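Local coordinates for putative reductase (Peptoclostridium difficile, PDB 5J6C), which binds flavin mononucleotide and probably catalyses flavin-dependent reduction of nitro compounds, perhaps including the antibiotic metronidazole, at residues 78-81 against 82-86. Numbering follows the deposited sequence.
Sequences DKEK and LINLS
Leu82 and Leu85 fold back over the first turn of helix 79-86 and form its tightly packed side. Leu82 CG lies 3.3 Å from Asp78 O, the carbonyl that also accepts a hydrogen bond from Leu82 N, 3.0 Å from Asp78 O; one turn on, Leu85 CG sits equally close to Lys81 O, which takes the Leu85 N-H. In both leucines CG stands beside the backbone N and opposite the carbonyl carbon (chi1 -73° in Leu82), which lays the branch against the preceding turn, and both side chains pack on Val76 of strand 71-76. Leu85 also meets Ile158 of helix 154-162. Asp78 is the N-cap: its OD2 accepts Lys81 N at 2.7 Å, from the anti side and 26° out of the carboxylate plane. On the solvent side the packing is loose. Ile83 CD1 is 4.0 Å from both Lys79 NZ and Glu80 OE1, a methyl between two long chains whose charged ends merely skirt it. A third flank faces helix 154-162 and the second subunit. Here Asn84 turns its amide over Glu80 O, with CG 3.2 Å from that oxygen, yet ND2 donates to Glu161. Lys81 folds at its second torsion (chi2 -74°), touches Glu161 and Leu162, and sends NZ to Asn199 O and Asn200 OD1 of the second subunit. At the far end Ser86 OG donates to Ile83 O at 2.6 Å. The chemistry implies an amphipathic helix docked on strand 71-76 by its leucines and held by its polar groups to a neighbouring helix and across the dimer interface, with the Asp78 carboxylate probably favoured by the helix dipole.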
# COMPACT_ATOMS: atom_id res chain seq x y z
N ASP A 78 -15.51 20.25 1.93
CA ASP A 78 -15.68 21.68 2.15
C ASP A 78 -14.56 22.45 1.47
O ASP A 78 -13.38 22.18 1.70
CB ASP A 78 -15.70 21.97 3.65
CG ASP A 78 -15.66 23.45 3.95
OD1 ASP A 78 -16.72 24.10 3.82
OD2 ASP A 78 -14.58 23.96 4.30
N LYS A 79 -14.94 23.42 0.63
CA LYS A 79 -13.95 24.08 -0.21
C LYS A 79 -12.91 24.82 0.63
O LYS A 79 -11.71 24.79 0.32
CB LYS A 79 -14.63 25.03 -1.19
CG LYS A 79 -13.72 25.46 -2.33
CD LYS A 79 -14.20 26.72 -3.04
CE LYS A 79 -13.31 27.01 -4.24
NZ LYS A 79 -11.94 26.44 -4.05
N GLU A 80 -13.36 25.46 1.71
CA GLU A 80 -12.43 26.20 2.56
C GLU A 80 -11.44 25.27 3.24
O GLU A 80 -10.25 25.58 3.31
CB GLU A 80 -13.21 27.02 3.59
CG GLU A 80 -12.51 28.30 4.01
CD GLU A 80 -11.93 29.07 2.82
OE1 GLU A 80 -12.67 29.33 1.85
OE2 GLU A 80 -10.72 29.40 2.87
N LYS A 81 -11.92 24.12 3.73
CA LYS A 81 -11.02 23.11 4.29
C LYS A 81 -10.02 22.63 3.26
O LYS A 81 -8.85 22.37 3.59
CB LYS A 81 -11.82 21.92 4.83
CG LYS A 81 -12.42 22.12 6.23
CD LYS A 81 -11.32 22.02 7.30
CE LYS A 81 -11.73 22.63 8.64
NZ LYS A 81 -12.80 21.87 9.32
N LEU A 82 -10.45 22.47 2.01
CA LEU A 82 -9.56 21.98 0.96
C LEU A 82 -8.46 22.99 0.66
O LEU A 82 -7.31 22.61 0.40
CB LEU A 82 -10.37 21.67 -0.30
CG LEU A 82 -11.22 20.41 -0.15
CD1 LEU A 82 -12.19 20.24 -1.30
CD2 LEU A 82 -10.33 19.17 -0.01
N ILE A 83 -8.80 24.28 0.68
CA ILE A 83 -7.80 25.34 0.54
C ILE A 83 -6.80 25.26 1.69
O ILE A 83 -5.58 25.25 1.48
CB ILE A 83 -8.48 26.72 0.48
CG1 ILE A 83 -9.30 26.85 -0.82
CG2 ILE A 83 -7.46 27.83 0.61
CD1 ILE A 83 -10.11 28.12 -0.91
N ASN A 84 -7.31 25.21 2.93
CA ASN A 84 -6.43 25.09 4.09
C ASN A 84 -5.49 23.90 3.95
O ASN A 84 -4.28 24.03 4.17
CB ASN A 84 -7.27 24.96 5.36
CG ASN A 84 -8.10 26.20 5.65
OD1 ASN A 84 -7.87 27.26 5.07
ND2 ASN A 84 -9.06 26.07 6.55
N LEU A 85 -6.02 22.75 3.54
CA LEU A 85 -5.20 21.54 3.44
C LEU A 85 -4.21 21.60 2.28
O LEU A 85 -3.16 20.96 2.34
CB LEU A 85 -6.11 20.32 3.31
CG LEU A 85 -6.86 19.98 4.61
CD1 LEU A 85 -7.90 18.91 4.37
CD2 LEU A 85 -5.89 19.56 5.74
N SER A 86 -4.51 22.37 1.22
CA SER A 86 -3.56 22.51 0.13
C SER A 86 -2.29 23.24 0.55
O SER A 86 -1.28 23.20 -0.18
CB SER A 86 -4.20 23.25 -1.04
OG SER A 86 -4.31 24.63 -0.74